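PDB 6SCE: uncharacterized protein, which is a type III CRISPR defence nuclease that cuts DNA when activated by cyclic oligoadenylate, probably sensed through its CARF domains. Local coordinates for residues Ala3-Asn12 against Val31-Trp42; Arg67-Glu75 against Trp92-Arg102. All blocks are in the same frame, centred on the assembly; numbering follows the deposited sequence.

Overall arrangement
From the N terminus, strand 5-10 leads into helix 15-28 and returns as strand 33-38 beside the first, so contact 1 closes a beta-alpha-beta crossover. The chain then runs through helix 44-59 and edge strand 64-67 into the loop 67-75, crosses to strand 81-84 on the other side of strand 5-10, and continues as helix 90-100, which closes contact 2 against that loop. The two closures follow in series, neither nested nor crossed, with centres about 12 Å apart. They meet where F36 O is 2.9 Å from R67 N, probably hydrogen-bonded, and where the F39 and W92 rings touch. Together they tie the parallel part of this Rossmann-like domain's mixed sheet to loop 67-75 and helix 90-100.

Contact 1 of 2, residues Ala3-Asn12 against Val31-Trp42; sequences APVYLCLLGN and VAKAVFYSFPAW. With nucleotides of chain B.
N12 and W42 meet beyond the ends of two parallel strands, where the bound A1 of chain B lies. The N12 carboxamide stands nearly upright on the indole, the planes 78° apart, with ND2 over one face, 3.2 Å from W42 CG. That same ND2 donates to N3 of A1 at 3.0 Å, while OD1 accepts W42 N at 2.9 Å, its donor tilted from the amide plane. Water 1 also bonds to OD1 and reaches P40 O. Because chi1 of N12 is -73°, CG stays beside the backbone N, and main chain and amide turn to one nucleotide: N12 N donates almost straight to O2' of A1 at 2.9 Å. N9 of A1 lies over that same indole face, 3.3 Å from W42 CH2. At G11, CA lies 3.3 Å from OP2 of A2 of chain B, where any CB would collide with this phosphate oxygen.

Behind the site, strands 5-10 and 33-38 exchange backbone bonds from Y6 to F39, the last being F39 N to L10 O. On one face of the sheet L7 CD2 lies alongside V35 and meets its CB at 3.7 Å; on the other, C8 turns its sulfur to the edge of the F36 ring. Y6 OH is held by A17 and N84, and R50 from helix 44-59 bonds both G11 O and F39 O. This is the first crossover of a Rossmann-like CARF domain, with the ligand at the strands' C-terminal ends. With ND2 donating and OD1 accepting, the way the N12 amide is flipped is settled, and the grip of N12 N on O2' is consistent with recognition of a ribonucleotide activator.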
loop_
_atom_site.group_PDB
_atom_site.type_symbol
_atom_site.label_atom_id
_atom_site.label_comp_id
_atom_site.label_asym_id
_atom_site.label_seq_id
_atom_site.Cartn_x
_atom_site.Cartn_y
_atom_site.Cartn_z
ATOM N N ALA A 3 21.421 -33.403 5.053
ATOM C CA ALA A 3 20.395 -32.453 5.619
ATOM C C ALA A 3 19.869 -31.529 4.511
ATOM O O ALA A 3 20.608 -31.166 3.595
ATOM C CB ALA A 3 20.972 -31.631 6.758
ATOM N N PRO A 4 18.599 -31.131 4.599
ATOM C CA PRO A 4 18.019 -30.281 3.537
ATOM C C PRO A 4 18.561 -28.848 3.539
ATOM O O PRO A 4 19.108 -28.376 4.554
ATOM C CB PRO A 4 16.536 -30.310 3.876
ATOM C CG PRO A 4 16.551 -30.361 5.365
ATOM C CD PRO A 4 17.640 -31.352 5.682
ATOM N N VAL A 5 18.410 -28.157 2.402
ATOM C CA VAL A 5 18.846 -26.782 2.276
ATOM C C VAL A 5 17.578 -25.923 2.115
ATOM O O VAL A 5 16.634 -26.307 1.433
ATOM C CB VAL A 5 19.828 -26.579 1.107
ATOM C CG1 VAL A 5 20.065 -25.116 0.813
ATOM C CG2 VAL A 5 21.168 -27.269 1.407
ATOM N N TYR A 6 17.571 -24.800 2.808
ATOM C CA TYR A 6 16.479 -23.843 2.737
ATOM C C TYR A 6 16.851 -22.787 1.760
ATOM O O TYR A 6 17.818 -22.079 1.967
ATOM C CB TYR A 6 16.247 -23.223 4.118
ATOM C CG TYR A 6 15.067 -22.289 4.252
ATOM C CD1 TYR A 6 13.831 -22.594 3.715
ATOM C CD2 TYR A 6 15.191 -21.121 4.971
ATOM C CE1 TYR A 6 12.740 -21.740 3.883
ATOM C CE2 TYR A 6 14.111 -20.267 5.147
ATOM C CZ TYR A 6 12.905 -20.571 4.597
ATOM O OH TYR A 6 11.843 -19.713 4.829
ATOM N N LEU A 7 16.045 -22.653 0.707
ATOM C CA LEU A 7 16.170 -21.571 -0.288
ATOM C C LEU A 7 14.992 -20.605 -0.130
ATOM O O LEU A 7 13.848 -21.027 -0.177
ATOM C CB LEU A 7 16.105 -22.152 -1.704
ATOM C CG LEU A 7 17.200 -23.206 -2.035
ATOM C CD1 LEU A 7 17.130 -23.578 -3.495
ATOM C CD2 LEU A 7 18.583 -22.741 -1.680
ATOM N N CYS A 8 15.267 -19.321 0.019
ATOM C CA CYS A 8 14.219 -18.393 0.482
ATOM C C CYS A 8 14.353 -17.001 -0.108
ATOM O O CYS A 8 15.336 -16.302 0.116
ATOM C CB CYS A 8 14.310 -18.340 1.999
ATOM S SG CYS A 8 12.989 -17.446 2.862
ATOM N N LEU A 9 13.324 -16.561 -0.811
ATOM C CA LEU A 9 13.227 -15.173 -1.207
ATOM C C LEU A 9 13.095 -14.337 0.063
ATOM O O LEU A 9 12.346 -14.679 0.979
ATOM C CB LEU A 9 12.018 -14.959 -2.117
ATOM C CG LEU A 9 11.901 -15.757 -3.409
ATOM C CD1 LEU A 9 10.642 -15.318 -4.147
ATOM C CD2 LEU A 9 13.147 -15.538 -4.251
ATOM N N LEU A 10 13.846 -13.253 0.139
ATOM C CA LEU A 10 13.855 -12.407 1.325
ATOM C C LEU A 10 13.597 -10.944 0.969
ATOM O O LEU A 10 14.446 -10.281 0.353
ATOM C CB LEU A 10 15.190 -12.557 2.056
ATOM C CG LEU A 10 15.313 -11.823 3.382
ATOM C CD1 LEU A 10 14.278 -12.363 4.374
ATOM C CD2 LEU A 10 16.747 -11.914 3.904
ATOM N N GLY A 11 12.425 -10.448 1.345
ATOM C CA GLY A 11 12.079 -9.035 1.193
ATOM C C GLY A 11 12.244 -8.277 2.488
ATOM O O GLY A 11 13.085 -8.617 3.327
ATOM N N ASN A 12 11.452 -7.227 2.663
ATOM C CA ASN A 12 11.580 -6.397 3.823
ATOM C C ASN A 12 11.361 -7.132 5.136
ATOM O O ASN A 12 12.076 -6.899 6.113
ATOM C CB ASN A 12 10.602 -5.207 3.772
ATOM C CG ASN A 12 11.025 -4.162 2.772
ATOM O OD1 ASN A 12 12.218 -4.043 2.456
ATOM N ND2 ASN A 12 10.052 -3.462 2.206
ATOM N N VAL A 31 18.608 -27.971 9.219
ATOM C CA VAL A 31 18.977 -27.651 7.836
ATOM C C VAL A 31 20.488 -27.517 7.721
ATOM O O VAL A 31 21.126 -27.014 8.627
ATOM C CB VAL A 31 18.267 -26.364 7.239
ATOM C CG1 VAL A 31 16.788 -26.352 7.583
ATOM C CG2 VAL A 31 18.943 -25.094 7.671
ATOM N N ALA A 32 21.050 -27.897 6.577
ATOM C CA ALA A 32 22.490 -27.737 6.352
ATOM C C ALA A 32 22.859 -26.270 6.279
ATOM O O ALA A 32 23.902 -25.846 6.784
ATOM C CB ALA A 32 22.922 -28.466 5.074
ATOM N N LYS A 33 22.001 -25.472 5.643
ATOM C CA LYS A 33 22.263 -24.052 5.517
ATOM C C LYS A 33 21.036 -23.396 4.898
ATOM O O LYS A 33 20.153 -24.082 4.410
ATOM C CB LYS A 33 23.480 -23.769 4.624
ATOM C CG LYS A 33 23.321 -24.268 3.199
ATOM C CD LYS A 33 24.457 -23.796 2.303
ATOM C CE LYS A 33 24.259 -24.337 0.894
ATOM N NZ LYS A 33 25.316 -23.841 -0.026
ATOM N N ALA A 34 21.000 -22.086 4.946
ATOM C CA ALA A 34 19.893 -21.349 4.326
ATOM C C ALA A 34 20.516 -20.403 3.334
ATOM O O ALA A 34 21.557 -19.830 3.598
ATOM C CB ALA A 34 19.112 -20.573 5.366
ATOM N N VAL A 35 19.880 -20.263 2.180
ATOM C CA VAL A 35 20.318 -19.324 1.180
ATOM C C VAL A 35 19.180 -18.324 0.971
ATOM O O VAL A 35 18.065 -18.724 0.655
ATOM C CB VAL A 35 20.636 -20.034 -0.163
ATOM C CG1 VAL A 35 21.134 -19.040 -1.194
ATOM C CG2 VAL A 35 21.666 -21.151 0.014
ATOM N N PHE A 36 19.484 -17.055 1.123
ATOM C CA PHE A 36 18.499 -16.012 0.959
ATOM C C PHE A 36 18.748 -15.218 -0.313
ATOM O O PHE A 36 19.819 -14.676 -0.503
ATOM C CB PHE A 36 18.515 -15.094 2.146
ATOM C CG PHE A 36 18.094 -15.790 3.396
ATOM C CD1 PHE A 36 16.770 -16.134 3.585
ATOM C CD2 PHE A 36 19.034 -16.206 4.314
ATOM C CE1 PHE A 36 16.369 -16.830 4.728
ATOM C CE2 PHE A 36 18.652 -16.907 5.449
ATOM C CZ PHE A 36 17.327 -17.232 5.657
ATOM N N TYR A 37 17.737 -15.144 -1.144
ATOM C CA TYR A 37 17.793 -14.325 -2.364
ATOM C C TYR A 37 17.130 -13.020 -2.007
ATOM O O TYR A 37 15.886 -12.880 -1.993
ATOM C CB TYR A 37 17.128 -15.079 -3.507
ATOM C CG TYR A 37 17.745 -16.433 -3.724
ATOM C CD1 TYR A 37 18.911 -16.594 -4.481
ATOM C CD2 TYR A 37 17.193 -17.568 -3.140
ATOM C CE1 TYR A 37 19.481 -17.855 -4.654
ATOM C CE2 TYR A 37 17.756 -18.809 -3.315
ATOM C CZ TYR A 37 18.898 -18.945 -4.053
ATOM O OH TYR A 37 19.426 -20.174 -4.165
ATOM N N SER A 38 17.965 -12.076 -1.614
ATOM C CA SER A 38 17.487 -10.932 -0.921
ATOM C C SER A 38 17.359 -9.733 -1.837
ATOM O O SER A 38 18.154 -9.526 -2.801
ATOM C CB SER A 38 18.373 -10.636 0.273
ATOM O OG SER A 38 19.543 -10.024 -0.158
ATOM N N PHE A 39 16.331 -8.968 -1.522
ATOM C CA PHE A 39 16.115 -7.657 -2.088
ATOM C C PHE A 39 16.616 -6.619 -1.115
ATOM O O PHE A 39 16.522 -6.819 0.087
ATOM C CB PHE A 39 14.618 -7.441 -2.307
ATOM C CG PHE A 39 14.015 -8.463 -3.202
ATOM C CD1 PHE A 39 13.549 -9.657 -2.690
ATOM C CD2 PHE A 39 14.003 -8.268 -4.585
ATOM C CE1 PHE A 39 13.021 -10.638 -3.523
ATOM C CE2 PHE A 39 13.471 -9.244 -5.427
ATOM C CZ PHE A 39 12.960 -10.422 -4.891
ATOM N N PRO A 40 17.079 -5.459 -1.625
ATOM C CA PRO A 40 17.506 -4.398 -0.721
ATOM C C PRO A 40 16.385 -3.969 0.187
ATOM O O PRO A 40 15.253 -3.815 -0.271
ATOM C CB PRO A 40 17.930 -3.266 -1.687
ATOM C CG PRO A 40 18.355 -4.008 -2.924
ATOM C CD PRO A 40 17.290 -5.084 -3.040
ATOM N N ALA A 41 16.669 -3.834 1.477
ATOM C CA ALA A 41 15.680 -3.346 2.428
ATOM C C ALA A 41 15.205 -1.955 2.056
ATOM O O ALA A 41 16.007 -1.121 1.694
ATOM C CB ALA A 41 16.253 -3.346 3.837
ATOM N N TRP A 42 13.904 -1.698 2.154
ATOM C CA TRP A 42 13.351 -0.403 1.726
ATOM C C TRP A 42 13.741 0.755 2.639
ATOM O O TRP A 42 13.702 1.901 2.219
ATOM C CB TRP A 42 11.826 -0.464 1.644
ATOM C CG TRP A 42 11.305 -1.106 0.423
ATOM C CD1 TRP A 42 11.989 -1.843 -0.489
ATOM C CD2 TRP A 42 9.946 -1.089 -0.014
ATOM N NE1 TRP A 42 11.130 -2.290 -1.473
ATOM C CE2 TRP A 42 9.878 -1.818 -1.206
ATOM C CE3 TRP A 42 8.784 -0.513 0.499
ATOM C CZ2 TRP A 42 8.694 -1.996 -1.900
ATOM C CZ3 TRP A 42 7.603 -0.699 -0.189
ATOM C CH2 TRP A 42 7.575 -1.425 -1.374
ATOM P P A B 1 4.666 -7.253 -4.018
ATOM O OP1 A B 1 4.881 -7.999 -5.299
ATOM O OP2 A B 1 3.380 -7.532 -3.268
ATOM O "O5'" A B 1 5.934 -7.561 -3.099
ATOM C "C5'" A B 1 5.870 -7.456 -1.679
ATOM C "C4'" A B 1 7.251 -7.115 -1.172
ATOM O "O4'" A B 1 7.555 -5.733 -1.498
ATOM C "C3'" A B 1 7.394 -7.259 0.347
ATOM O "O3'" A B 1 8.039 -8.511 0.614
ATOM C "C2'" A B 1 8.227 -6.027 0.729
ATOM O "O2'" A B 1 9.611 -6.292 0.643
ATOM C "C1'" A B 1 7.803 -5.005 -0.317
ATOM N N9 A B 1 6.593 -4.251 0.016
ATOM C C8 A B 1 5.533 -4.017 -0.815
ATOM N N7 A B 1 4.602 -3.299 -0.241
ATOM C C5 A B 1 5.089 -3.029 1.028
ATOM C C6 A B 1 4.557 -2.310 2.115
ATOM N N6 A B 1 3.365 -1.720 2.086
ATOM N N1 A B 1 5.307 -2.231 3.241
ATOM C C2 A B 1 6.498 -2.846 3.254
ATOM N N3 A B 1 7.089 -3.561 2.296
ATOM C C4 A B 1 6.321 -3.617 1.196
ATOM P P A B 2 8.193 -9.063 2.120
ATOM O OP1 A B 2 8.390 -7.983 3.136
ATOM O OP2 A B 2 9.141 -10.226 1.997
ATOM O "O5'" A B 2 6.727 -9.667 2.362
ATOM C "C5'" A B 2 6.365 -10.888 1.677
ATOM C "C4'" A B 2 4.975 -11.299 2.092
ATOM O "O4'" A B 2 5.003 -11.666 3.498
ATOM C "C3'" A B 2 3.892 -10.240 1.942
ATOM O "O3'" A B 2 2.680 -10.804 1.443
ATOM C "C2'" A B 2 3.673 -9.762 3.375
ATOM O "O2'" A B 2 2.355 -9.308 3.596
ATOM C "C1'" A B 2 3.933 -11.042 4.156
ATOM N N9 A B 2 4.255 -10.851 5.557
ATOM C C8 A B 2 4.726 -9.708 6.163
ATOM N N7 A B 2 4.855 -9.845 7.458
ATOM C C5 A B 2 4.429 -11.138 7.725
ATOM C C6 A B 2 4.314 -11.875 8.921
ATOM N N6 A B 2 4.554 -11.369 10.128
ATOM N N1 A B 2 3.894 -13.158 8.818
ATOM C C2 A B 2 3.556 -13.622 7.607
ATOM N N3 A B 2 3.610 -13.021 6.418
ATOM C C4 A B 2 4.054 -11.763 6.554
HETATM O O HOH W 1 13.219 -5.719 0.414
#

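Contact 2 of 2, residues Arg67-Glu75 against Trp92-Arg102; sequences RPLEKGLEE and WAVRFLGHWRR
L73 reaches across to helix 90-100 with both branches and its own CA. CD1 comes over one face of the R95 guanidinium, 3.4 Å from R95 NH2, and CD2 rests 3.7 Å from H99 CB. CA stands over the centre of the H99 imidazole in a CH-pi contact, and R102 NH2 covers the opposite face. H99 CG is anti to its backbone N (chi1 179°), which lays the ring beneath L73 with NE2 donating to E74 O at 2.8 Å; this donor sits above the carbonyl plane. The loop after edge strand 64-67 thus lies against the helix that follows strand 81-84 in the Rossmann-like CARF fold. L69 covers W92: its CB is 3.7 Å from the centroid of the six-membered ring, and CD1 meets CG. An alanine in place of W92 is likely to open a gap beneath L69 and cost L73 CD1 one neighbour. E70 OE2 lies at the indole edge, in a long salt bridge to R95 NH1, itself hydrogen-bonded to Y91 OH; water 2 links OE2 to R95 NH2. At G72, CA packs 3.7 Å from F96 CZ, where a CB would clash, and its O takes a weak hydrogen bond from W100 NE1.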
loop_
_atom_site.group_PDB
_atom_site.type_symbol
_atom_site.label_atom_id
_atom_site.label_comp_id
_atom_site.label_asym_id
_atom_site.label_seq_id
_atom_site.Cartn_x
_atom_site.Cartn_y
_atom_site.Cartn_z
ATOM N N ARG A 67 22.374 -14.313 -1.786
ATOM C CA ARG A 67 22.770 -14.395 -3.181
ATOM C C ARG A 67 21.862 -13.513 -4.011
ATOM O O ARG A 67 20.706 -13.319 -3.653
ATOM C CB ARG A 67 22.649 -15.827 -3.692
ATOM C CG ARG A 67 23.700 -16.803 -3.176
ATOM C CD ARG A 67 23.462 -18.179 -3.776
ATOM N NE ARG A 67 24.208 -19.212 -3.073
ATOM C CZ ARG A 67 23.968 -20.525 -3.133
ATOM N NH1 ARG A 67 22.984 -21.022 -3.879
ATOM N NH2 ARG A 67 24.737 -21.355 -2.433
ATOM N N PRO A 68 22.366 -13.019 -5.165
ATOM C CA PRO A 68 21.493 -12.304 -6.100
ATOM C C PRO A 68 20.361 -13.199 -6.573
ATOM O O PRO A 68 20.518 -14.419 -6.662
ATOM C CB PRO A 68 22.444 -11.945 -7.269
ATOM C CG PRO A 68 23.807 -11.900 -6.641
ATOM C CD PRO A 68 23.783 -13.004 -5.601
ATOM N N LEU A 69 19.231 -12.595 -6.904
ATOM C CA LEU A 69 18.054 -13.361 -7.334
ATOM C C LEU A 69 18.305 -14.312 -8.486
ATOM O O LEU A 69 17.821 -15.454 -8.494
ATOM C CB LEU A 69 16.909 -12.389 -7.698
ATOM C CG LEU A 69 15.996 -11.987 -6.539
ATOM C CD1 LEU A 69 15.110 -13.141 -6.124
ATOM C CD2 LEU A 69 16.777 -11.503 -5.342
ATOM N N GLU A 70 19.075 -13.839 -9.471
ATOM C CA GLU A 70 19.391 -14.636 -10.663
ATOM C C GLU A 70 20.122 -15.926 -10.334
ATOM O O GLU A 70 19.941 -16.933 -11.017
ATOM C CB GLU A 70 20.254 -13.807 -11.640
ATOM C CG GLU A 70 19.489 -12.666 -12.317
ATOM C CD GLU A 70 18.686 -13.097 -13.547
ATOM O OE1 GLU A 70 19.009 -14.140 -14.159
ATOM O OE2 GLU A 70 17.731 -12.369 -13.928
ATOM N N LYS A 71 20.949 -15.895 -9.294
ATOM C CA LYS A 71 21.671 -17.086 -8.851
ATOM C C LYS A 71 20.739 -18.172 -8.335
ATOM O O LYS A 71 21.107 -19.338 -8.287
ATOM C CB LYS A 71 22.733 -16.727 -7.804
ATOM C CG LYS A 71 23.939 -16.007 -8.399
ATOM C CD LYS A 71 24.667 -16.918 -9.388
ATOM N N GLY A 72 19.515 -17.803 -7.971
ATOM C CA GLY A 72 18.527 -18.778 -7.576
ATOM C C GLY A 72 17.969 -19.559 -8.727
ATOM O O GLY A 72 17.296 -20.567 -8.520
ATOM N N LEU A 73 18.218 -19.088 -9.957
ATOM C CA LEU A 73 17.835 -19.817 -11.167
ATOM C C LEU A 73 18.995 -20.669 -11.709
ATOM O O LEU A 73 19.476 -20.481 -12.836
ATOM C CB LEU A 73 17.344 -18.827 -12.234
ATOM C CG LEU A 73 16.188 -17.943 -11.773
ATOM C CD1 LEU A 73 15.795 -16.967 -12.880
ATOM C CD2 LEU A 73 14.984 -18.765 -11.348
ATOM N N GLU A 74 19.425 -21.629 -10.900
ATOM C CA GLU A 74 20.513 -22.565 -11.250
ATOM C C GLU A 74 20.189 -23.909 -10.611
ATOM O O GLU A 74 19.273 -24.009 -9.795
ATOM C CB GLU A 74 21.855 -22.043 -10.751
ATOM C CG GLU A 74 22.227 -20.703 -11.372
ATOM C CD GLU A 74 23.640 -20.229 -11.088
ATOM O OE1 GLU A 74 24.315 -20.828 -10.216
ATOM O OE2 GLU A 74 24.063 -19.234 -11.737
ATOM N N GLU A 75 20.922 -24.947 -10.987
ATOM C CA GLU A 75 20.699 -26.253 -10.406
ATOM C C GLU A 75 21.035 -26.239 -8.902
ATOM O O GLU A 75 21.911 -25.509 -8.453
ATOM C CB GLU A 75 21.488 -27.358 -11.151
ATOM C CG GLU A 75 22.990 -27.177 -11.222
ATOM C CD GLU A 75 23.448 -26.393 -12.454
ATOM O OE1 GLU A 75 23.205 -25.164 -12.504
ATOM O OE2 GLU A 75 24.053 -27.009 -13.362
ATOM N N TRP A 92 9.232 -12.526 -8.657
ATOM C CA TRP A 92 10.258 -13.508 -8.436
ATOM C C TRP A 92 9.694 -14.823 -7.946
ATOM O O TRP A 92 10.236 -15.847 -8.271
ATOM C CB TRP A 92 11.348 -12.963 -7.508
ATOM C CG TRP A 92 12.262 -12.065 -8.242
ATOM C CD1 TRP A 92 12.355 -10.691 -8.177
ATOM C CD2 TRP A 92 13.185 -12.491 -9.236
ATOM N NE1 TRP A 92 13.321 -10.259 -9.073
ATOM C CE2 TRP A 92 13.841 -11.347 -9.724
ATOM C CE3 TRP A 92 13.535 -13.746 -9.742
ATOM C CZ2 TRP A 92 14.845 -11.426 -10.702
ATOM C CZ3 TRP A 92 14.529 -13.821 -10.713
ATOM C CH2 TRP A 92 15.159 -12.656 -11.181
ATOM N N ALA A 93 8.587 -14.800 -7.205
ATOM C CA ALA A 93 7.897 -16.038 -6.875
ATOM C C ALA A 93 7.500 -16.762 -8.155
ATOM O O ALA A 93 7.680 -17.985 -8.291
ATOM C CB ALA A 93 6.681 -15.769 -6.019
ATOM N N VAL A 94 6.969 -16.011 -9.104
ATOM C CA VAL A 94 6.551 -16.630 -10.347
ATOM C C VAL A 94 7.741 -17.261 -11.090
ATOM O O VAL A 94 7.639 -18.407 -11.562
ATOM C CB VAL A 94 5.841 -15.634 -11.255
ATOM C CG1 VAL A 94 5.668 -16.204 -12.651
ATOM C CG2 VAL A 94 4.489 -15.257 -10.668
ATOM N N ARG A 95 8.834 -16.526 -11.183
ATOM C CA ARG A 95 10.037 -17.023 -11.880
ATOM C C ARG A 95 10.686 -18.216 -11.173
ATOM O O ARG A 95 11.041 -19.213 -11.817
ATOM C CB ARG A 95 11.029 -15.916 -12.066
ATOM C CG ARG A 95 10.459 -14.874 -13.044
ATOM C CD ARG A 95 11.473 -13.969 -13.625
ATOM N NE ARG A 95 12.469 -14.728 -14.382
ATOM C CZ ARG A 95 13.636 -14.237 -14.747
ATOM N NH1 ARG A 95 13.944 -12.978 -14.480
ATOM N NH2 ARG A 95 14.506 -15.017 -15.384
ATOM N N PHE A 96 10.786 -18.143 -9.846
ATOM C CA PHE A 96 11.288 -19.272 -9.071
ATOM C C PHE A 96 10.377 -20.474 -9.177
ATOM O O PHE A 96 10.861 -21.598 -9.257
ATOM C CB PHE A 96 11.470 -18.902 -7.596
ATOM C CG PHE A 96 12.805 -18.329 -7.286
ATOM C CD1 PHE A 96 13.303 -17.257 -8.018
ATOM C CD2 PHE A 96 13.576 -18.839 -6.249
ATOM C CE1 PHE A 96 14.532 -16.714 -7.733
ATOM C CE2 PHE A 96 14.819 -18.299 -5.976
ATOM C CZ PHE A 96 15.287 -17.217 -6.699
ATOM N N LEU A 97 9.061 -20.272 -9.198
ATOM C CA LEU A 97 8.170 -21.419 -9.288
ATOM C C LEU A 97 8.413 -22.150 -10.615
ATOM O O LEU A 97 8.441 -23.387 -10.636
ATOM C CB LEU A 97 6.724 -21.033 -9.205
ATOM C CG LEU A 97 5.692 -22.146 -9.370
ATOM C CD1 LEU A 97 5.839 -23.215 -8.300
ATOM C CD2 LEU A 97 4.308 -21.543 -9.355
ATOM N N GLY A 98 8.593 -21.394 -11.701
ATOM C CA GLY A 98 8.885 -22.034 -13.015
ATOM C C GLY A 98 10.119 -22.936 -12.946
ATOM O O GLY A 98 10.116 -24.035 -13.469
ATOM N N HIS A 99 11.162 -22.455 -12.290
ATOM C CA HIS A 99 12.446 -23.118 -12.235
ATOM C C HIS A 99 12.470 -24.292 -11.255
ATOM O O HIS A 99 13.062 -25.340 -11.555
ATOM C CB HIS A 99 13.510 -22.093 -11.854
ATOM C CG HIS A 99 14.902 -22.649 -11.745
ATOM N ND1 HIS A 99 15.747 -22.796 -12.830
ATOM C CD2 HIS A 99 15.599 -23.087 -10.670
ATOM C CE1 HIS A 99 16.898 -23.295 -12.425
ATOM N NE2 HIS A 99 16.836 -23.484 -11.121
ATOM N N TRP A 100 11.816 -24.132 -10.100
ATOM C CA TRP A 100 11.986 -25.051 -8.979
ATOM C C TRP A 100 10.981 -26.181 -8.930
ATOM O O TRP A 100 11.037 -27.023 -8.027
ATOM C CB TRP A 100 12.082 -24.278 -7.628
ATOM C CG TRP A 100 13.413 -23.635 -7.467
ATOM C CD1 TRP A 100 13.703 -22.321 -7.554
ATOM C CD2 TRP A 100 14.642 -24.302 -7.258
ATOM N NE1 TRP A 100 15.035 -22.119 -7.380
ATOM C CE2 TRP A 100 15.637 -23.337 -7.213
ATOM C CE3 TRP A 100 14.995 -25.647 -7.110
ATOM C CZ2 TRP A 100 16.975 -23.648 -7.020
ATOM C CZ3 TRP A 100 16.336 -25.954 -6.923
ATOM C CH2 TRP A 100 17.294 -24.976 -6.881
ATOM N N ARG A 101 10.092 -26.246 -9.900
ATOM C CA ARG A 101 9.249 -27.430 -10.048
ATOM C C ARG A 101 10.110 -28.510 -10.690
ATOM O O ARG A 101 10.060 -28.745 -11.898
ATOM C CB ARG A 101 7.999 -27.122 -10.859
ATOM C CG ARG A 101 6.970 -26.339 -10.046
ATOM C CD ARG A 101 5.676 -26.043 -10.813
ATOM N NE ARG A 101 5.922 -25.191 -11.968
ATOM C CZ ARG A 101 4.969 -24.614 -12.690
ATOM N NH1 ARG A 101 3.693 -24.791 -12.379
ATOM N NH2 ARG A 101 5.290 -23.853 -13.727
ATOM N N ARG A 102 10.936 -29.132 -9.868
ATOM C CA ARG A 102 11.875 -30.141 -10.340
ATOM C C ARG A 102 12.117 -31.174 -9.241
ATOM O O ARG A 102 11.801 -30.925 -8.071
ATOM C CB ARG A 102 13.196 -29.480 -10.706
ATOM C CG ARG A 102 13.855 -28.727 -9.557
ATOM C CD ARG A 102 15.226 -28.208 -9.939
ATOM N NE ARG A 102 15.108 -27.361 -11.110
ATOM C CZ ARG A 102 16.108 -26.986 -11.900
ATOM N NH1 ARG A 102 17.366 -27.350 -11.650
ATOM N NH2 ARG A 102 15.839 -26.218 -12.962
HETATM O O HOH W 2 16.642 -13.692 -15.858
#